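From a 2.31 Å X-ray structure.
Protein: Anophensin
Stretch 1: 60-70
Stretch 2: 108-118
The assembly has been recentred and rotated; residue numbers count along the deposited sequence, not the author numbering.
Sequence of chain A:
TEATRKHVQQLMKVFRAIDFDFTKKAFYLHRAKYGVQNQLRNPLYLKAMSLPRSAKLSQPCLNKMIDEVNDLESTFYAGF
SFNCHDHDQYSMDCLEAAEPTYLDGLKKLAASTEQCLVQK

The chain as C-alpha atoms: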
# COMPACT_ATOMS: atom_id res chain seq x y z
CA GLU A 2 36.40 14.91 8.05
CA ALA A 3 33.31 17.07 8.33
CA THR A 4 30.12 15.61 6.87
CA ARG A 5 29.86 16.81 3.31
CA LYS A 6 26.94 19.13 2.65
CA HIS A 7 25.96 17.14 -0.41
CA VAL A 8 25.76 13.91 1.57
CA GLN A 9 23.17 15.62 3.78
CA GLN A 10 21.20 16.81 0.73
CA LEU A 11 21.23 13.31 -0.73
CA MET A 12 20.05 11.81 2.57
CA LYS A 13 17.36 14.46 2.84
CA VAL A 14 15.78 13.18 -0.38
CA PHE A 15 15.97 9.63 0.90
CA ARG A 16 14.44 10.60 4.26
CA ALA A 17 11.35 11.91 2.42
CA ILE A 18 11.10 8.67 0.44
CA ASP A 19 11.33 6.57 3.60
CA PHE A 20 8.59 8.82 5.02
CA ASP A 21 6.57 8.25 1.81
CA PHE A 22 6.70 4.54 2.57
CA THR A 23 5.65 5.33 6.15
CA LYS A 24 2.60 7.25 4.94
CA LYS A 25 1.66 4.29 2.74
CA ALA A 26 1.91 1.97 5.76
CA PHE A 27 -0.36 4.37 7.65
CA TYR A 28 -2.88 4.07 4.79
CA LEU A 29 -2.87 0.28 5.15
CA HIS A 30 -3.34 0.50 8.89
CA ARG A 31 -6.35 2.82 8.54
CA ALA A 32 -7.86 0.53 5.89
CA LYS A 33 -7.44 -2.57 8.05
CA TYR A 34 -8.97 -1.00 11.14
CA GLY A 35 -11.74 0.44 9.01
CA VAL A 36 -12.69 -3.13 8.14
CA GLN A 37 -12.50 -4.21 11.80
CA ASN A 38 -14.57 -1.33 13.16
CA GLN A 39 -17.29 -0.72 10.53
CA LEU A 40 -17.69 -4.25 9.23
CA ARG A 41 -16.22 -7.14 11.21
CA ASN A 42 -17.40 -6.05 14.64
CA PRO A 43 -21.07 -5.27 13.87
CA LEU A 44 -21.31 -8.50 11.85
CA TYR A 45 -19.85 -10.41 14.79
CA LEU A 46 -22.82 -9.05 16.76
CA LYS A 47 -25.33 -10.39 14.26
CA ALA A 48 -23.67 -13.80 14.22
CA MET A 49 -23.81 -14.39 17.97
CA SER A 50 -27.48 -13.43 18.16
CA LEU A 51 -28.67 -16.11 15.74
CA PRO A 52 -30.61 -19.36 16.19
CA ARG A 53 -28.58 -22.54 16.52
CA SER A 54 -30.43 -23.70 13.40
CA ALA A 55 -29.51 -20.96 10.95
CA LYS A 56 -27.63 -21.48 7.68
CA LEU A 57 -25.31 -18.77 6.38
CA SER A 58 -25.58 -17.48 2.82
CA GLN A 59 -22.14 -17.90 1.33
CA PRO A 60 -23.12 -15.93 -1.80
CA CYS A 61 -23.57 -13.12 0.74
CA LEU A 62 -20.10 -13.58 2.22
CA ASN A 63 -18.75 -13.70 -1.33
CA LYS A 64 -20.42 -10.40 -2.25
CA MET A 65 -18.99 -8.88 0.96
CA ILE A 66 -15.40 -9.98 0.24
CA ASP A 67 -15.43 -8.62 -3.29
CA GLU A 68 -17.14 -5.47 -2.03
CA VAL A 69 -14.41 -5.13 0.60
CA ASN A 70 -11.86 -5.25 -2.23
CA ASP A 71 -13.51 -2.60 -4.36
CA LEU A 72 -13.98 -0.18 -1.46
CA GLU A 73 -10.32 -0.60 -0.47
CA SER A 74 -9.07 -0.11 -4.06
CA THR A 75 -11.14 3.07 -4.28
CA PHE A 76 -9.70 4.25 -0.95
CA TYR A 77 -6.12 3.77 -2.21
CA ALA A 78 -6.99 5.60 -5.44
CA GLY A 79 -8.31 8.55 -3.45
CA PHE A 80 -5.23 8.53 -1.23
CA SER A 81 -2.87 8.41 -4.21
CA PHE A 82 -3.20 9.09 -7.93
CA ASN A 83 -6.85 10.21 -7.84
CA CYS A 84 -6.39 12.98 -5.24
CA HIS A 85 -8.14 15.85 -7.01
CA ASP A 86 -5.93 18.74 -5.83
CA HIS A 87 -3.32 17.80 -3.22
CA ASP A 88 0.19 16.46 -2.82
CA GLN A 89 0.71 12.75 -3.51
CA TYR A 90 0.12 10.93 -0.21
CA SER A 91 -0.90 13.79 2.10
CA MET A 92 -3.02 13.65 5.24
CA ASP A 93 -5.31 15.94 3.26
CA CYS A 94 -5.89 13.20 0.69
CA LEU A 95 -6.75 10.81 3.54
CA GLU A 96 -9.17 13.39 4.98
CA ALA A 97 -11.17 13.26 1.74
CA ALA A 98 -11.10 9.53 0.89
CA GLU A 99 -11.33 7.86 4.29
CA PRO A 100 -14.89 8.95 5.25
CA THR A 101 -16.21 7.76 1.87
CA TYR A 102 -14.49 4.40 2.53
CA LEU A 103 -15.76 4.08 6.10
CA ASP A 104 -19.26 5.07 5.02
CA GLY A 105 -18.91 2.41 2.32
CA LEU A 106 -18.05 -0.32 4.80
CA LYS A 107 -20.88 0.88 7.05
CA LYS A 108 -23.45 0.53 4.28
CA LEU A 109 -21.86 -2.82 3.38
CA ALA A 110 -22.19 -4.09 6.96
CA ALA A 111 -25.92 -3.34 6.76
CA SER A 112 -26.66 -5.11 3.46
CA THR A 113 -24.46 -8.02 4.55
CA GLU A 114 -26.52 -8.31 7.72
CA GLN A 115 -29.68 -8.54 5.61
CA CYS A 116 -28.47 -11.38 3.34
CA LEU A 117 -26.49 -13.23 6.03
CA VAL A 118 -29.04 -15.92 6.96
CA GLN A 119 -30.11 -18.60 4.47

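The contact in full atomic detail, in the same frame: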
# COMPACT_ATOMS: atom_id res chain seq x y z
N PRO A 60 -23.07 -17.02 -0.81
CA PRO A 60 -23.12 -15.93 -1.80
C PRO A 60 -23.06 -14.55 -1.17
O PRO A 60 -22.53 -13.61 -1.78
CB PRO A 60 -24.48 -16.15 -2.49
CG PRO A 60 -24.69 -17.61 -2.40
CD PRO A 60 -24.06 -18.07 -1.11
N CYS A 61 -23.58 -14.40 0.05
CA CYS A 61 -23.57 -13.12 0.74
C CYS A 61 -22.18 -12.79 1.27
O CYS A 61 -21.73 -11.65 1.18
CB CYS A 61 -24.60 -13.14 1.88
SG CYS A 61 -24.76 -11.63 2.90
N LEU A 62 -21.48 -13.79 1.82
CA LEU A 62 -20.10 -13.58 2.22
C LEU A 62 -19.22 -13.29 1.02
O LEU A 62 -18.29 -12.47 1.09
CB LEU A 62 -19.57 -14.80 2.98
CG LEU A 62 -20.29 -15.17 4.27
CD1 LEU A 62 -19.78 -16.50 4.80
CD2 LEU A 62 -20.13 -14.07 5.32
N ASN A 63 -19.51 -13.94 -0.11
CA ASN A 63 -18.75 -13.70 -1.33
C ASN A 63 -18.94 -12.27 -1.83
O ASN A 63 -17.96 -11.59 -2.16
CB ASN A 63 -19.14 -14.71 -2.40
CG ASN A 63 -18.64 -16.11 -2.09
OD1 ASN A 63 -17.63 -16.27 -1.40
ND2 ASN A 63 -19.34 -17.12 -2.60
N LYS A 64 -20.19 -11.79 -1.89
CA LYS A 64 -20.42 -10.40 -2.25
C LYS A 64 -19.67 -9.45 -1.32
O LYS A 64 -19.08 -8.46 -1.79
CB LYS A 64 -21.92 -10.09 -2.23
CG LYS A 64 -22.23 -8.62 -2.51
CD LYS A 64 -23.52 -8.43 -3.30
CE LYS A 64 -24.74 -8.45 -2.41
NZ LYS A 64 -24.83 -7.20 -1.63
N MET A 65 -19.68 -9.73 -0.01
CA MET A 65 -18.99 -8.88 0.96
C MET A 65 -17.49 -8.81 0.68
O MET A 65 -16.91 -7.71 0.62
CB MET A 65 -19.24 -9.39 2.38
CG MET A 65 -18.70 -8.48 3.48
SD MET A 65 -18.53 -9.31 5.08
CE MET A 65 -17.15 -10.39 4.75
N ILE A 66 -16.84 -9.96 0.52
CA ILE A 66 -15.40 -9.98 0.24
C ILE A 66 -15.08 -9.14 -0.99
O ILE A 66 -14.21 -8.27 -0.95
CB ILE A 66 -14.91 -11.42 0.04
CG1 ILE A 66 -14.96 -12.22 1.34
CG2 ILE A 66 -13.50 -11.40 -0.54
CD1 ILE A 66 -14.88 -13.72 1.11
N ASP A 67 -15.77 -9.39 -2.10
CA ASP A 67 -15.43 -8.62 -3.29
C ASP A 67 -15.78 -7.15 -3.13
O ASP A 67 -15.11 -6.29 -3.68
CB ASP A 67 -16.11 -9.23 -4.51
CG ASP A 67 -15.47 -10.54 -4.93
OD1 ASP A 67 -14.22 -10.54 -5.15
OD2 ASP A 67 -16.20 -11.56 -4.99
N GLU A 68 -16.83 -6.86 -2.35
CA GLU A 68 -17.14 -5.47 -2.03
C GLU A 68 -16.13 -4.87 -1.06
O GLU A 68 -15.87 -3.66 -1.11
CB GLU A 68 -18.55 -5.36 -1.47
N VAL A 69 -15.53 -5.67 -0.18
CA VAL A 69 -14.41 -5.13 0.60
C VAL A 69 -13.29 -4.69 -0.32
O VAL A 69 -12.72 -3.61 -0.16
CB VAL A 69 -13.93 -6.14 1.65
CG1 VAL A 69 -12.54 -5.77 2.12
CG2 VAL A 69 -14.89 -6.17 2.82
N ASN A 70 -12.99 -5.52 -1.33
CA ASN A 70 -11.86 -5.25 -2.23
C ASN A 70 -12.06 -3.98 -3.04
O ASN A 70 -11.12 -3.21 -3.24
CB ASN A 70 -11.65 -6.43 -3.18
CG ASN A 70 -10.94 -7.58 -2.52
OD1 ASN A 70 -9.97 -7.38 -1.79
ND2 ASN A 70 -11.43 -8.80 -2.77
N LYS A 108 -22.36 1.00 5.12
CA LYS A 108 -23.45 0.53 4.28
C LYS A 108 -23.28 -0.96 3.97
O LYS A 108 -24.26 -1.71 3.97
CB LYS A 108 -23.53 1.36 3.00
N LEU A 109 -22.04 -1.41 3.73
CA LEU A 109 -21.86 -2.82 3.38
C LEU A 109 -22.20 -3.72 4.56
O LEU A 109 -22.77 -4.80 4.38
CB LEU A 109 -20.43 -3.08 2.91
CG LEU A 109 -20.06 -4.56 2.76
CD1 LEU A 109 -20.97 -5.24 1.74
CD2 LEU A 109 -18.62 -4.68 2.33
N ALA A 110 -21.87 -3.29 5.78
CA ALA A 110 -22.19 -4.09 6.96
C ALA A 110 -23.70 -4.25 7.13
O ALA A 110 -24.16 -5.24 7.71
CB ALA A 110 -21.58 -3.46 8.21
N ALA A 111 -24.47 -3.29 6.63
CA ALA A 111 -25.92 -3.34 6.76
C ALA A 111 -26.52 -4.32 5.75
O ALA A 111 -27.34 -5.17 6.12
CB ALA A 111 -26.52 -1.95 6.56
N SER A 112 -26.13 -4.21 4.48
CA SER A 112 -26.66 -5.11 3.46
C SER A 112 -26.15 -6.53 3.65
O SER A 112 -26.85 -7.48 3.30
CB SER A 112 -26.28 -4.60 2.07
OG SER A 112 -24.89 -4.75 1.82
N THR A 113 -24.94 -6.69 4.20
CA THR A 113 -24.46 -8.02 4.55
C THR A 113 -25.29 -8.63 5.67
O THR A 113 -25.59 -9.82 5.66
CB THR A 113 -22.98 -7.97 4.95
OG1 THR A 113 -22.24 -7.30 3.93
CG2 THR A 113 -22.43 -9.36 5.13
N GLU A 114 -25.65 -7.82 6.66
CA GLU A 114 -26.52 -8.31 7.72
C GLU A 114 -27.82 -8.85 7.14
O GLU A 114 -28.32 -9.89 7.58
CB GLU A 114 -26.81 -7.21 8.73
CG GLU A 114 -25.75 -7.06 9.82
CD GLU A 114 -26.37 -6.69 11.16
OE1 GLU A 114 -27.62 -6.59 11.20
OE2 GLU A 114 -25.63 -6.52 12.17
N GLN A 115 -28.37 -8.17 6.13
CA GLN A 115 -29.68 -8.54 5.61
C GLN A 115 -29.64 -9.86 4.83
O GLN A 115 -30.59 -10.64 4.92
CB GLN A 115 -30.25 -7.42 4.74
CG GLN A 115 -30.67 -6.16 5.52
CD GLN A 115 -31.89 -6.37 6.44
OE1 GLN A 115 -31.77 -6.87 7.56
NE2 GLN A 115 -33.06 -5.98 5.96
N CYS A 116 -28.56 -10.14 4.09
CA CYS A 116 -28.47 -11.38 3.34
C CYS A 116 -27.73 -12.49 4.08
O CYS A 116 -27.47 -13.54 3.48
CB CYS A 116 -27.79 -11.16 1.97
SG CYS A 116 -26.09 -10.44 1.87
N LEU A 117 -27.39 -12.30 5.36
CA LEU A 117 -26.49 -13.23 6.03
C LEU A 117 -27.12 -14.61 6.21
O LEU A 117 -26.49 -15.64 5.92
CB LEU A 117 -26.06 -12.65 7.37
CG LEU A 117 -24.88 -13.38 8.01
CD1 LEU A 117 -23.66 -13.31 7.11
CD2 LEU A 117 -24.59 -12.77 9.35
N VAL A 118 -28.35 -14.66 6.70
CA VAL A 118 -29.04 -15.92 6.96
C VAL A 118 -29.62 -16.46 5.66
O VAL A 118 -30.32 -15.73 4.94
CB VAL A 118 -30.15 -15.74 8.01
CG1 VAL A 118 -30.59 -17.08 8.58
CG2 VAL A 118 -29.70 -14.78 9.10

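Two helical segments pack side by side and run nearly antiparallel, with 168° between their directions and axes 9.4 Å apart at closest approach. A disulfide ties them together at one end. Elsewhere the contact is mainly apolar, with Thr 113, Ser 112 and Lys 64 also taking part. No hydrogen bond crosses between the stretches among the atoms modelled.

The disulfide joins Cys 61 SG to Cys 116 SG at 2.1 Å, with a chi3 of 71°. Cys 61 CA and Cys 116 CA are 5.8 Å apart. Both CA-to-CB bonds point toward the opposite stretch, yet the rotamers differ. Cys 61 is t, at 179°, and Cys 116 is p, at 58°. Together these angles bring the two sulfurs to bonding distance. Cys 61 is buried, and its sulfur also packs against the backbone of the other stretch. Cys 61 SG lies 3.4 Å from Thr 113 O and 3.7 Å from Leu 117 N. Cys 61 SG is also 3.9 Å from Thr 113 CG2.

Leu 109 is the apolar centre at the other end. Its CA-to-CB bond points toward the first helix, and its t, p conformation places CD2 among three residues spaced along that helix. Leu 109 CD2 is 4.0 Å from Met 65 CG, 3.9 Å from Glu 68 CB, 4.0 Å from Val 69 CG2 and 3.9 Å from Met 65 O. Glu 68 is modelled only to CB.

Met 65 leaves its helix sideways and adopts t, t, p. Its end leads away from the second stretch, but its CG and SD still touch Thr 113. Met 65 CG is 3.8 Å from Thr 113 OG1, and Met 65 SD is 3.9 Å from Thr 113 CG2.

Thr 113 is in the m rotamer, at -52°. This turns its hydroxyl back along its own helix, where Thr 113 OG1 donates a hydrogen bond to Leu 109 O at 2.6 Å. The bond satisfies a polar group that is buried beside Met 65. Ser 112, in the p rotamer, donates to the same acceptor, but the bond from Ser 112 OG to Leu 109 O is weak at 3.3 Å.

Beside the disulfide, Leu 62 (m, t) and Leu 117 (t, p) both start sideways, but their ends come nearer the opposite stretch. Leu 62 CD2 meets Leu 117 CD1 at 4.0 Å.

Lys 64 is exposed, with chi3 and chi4 both p. Lys 64 NZ comes to 4.2 Å from Ser 112 OG, which is proximity rather than a hydrogen bond.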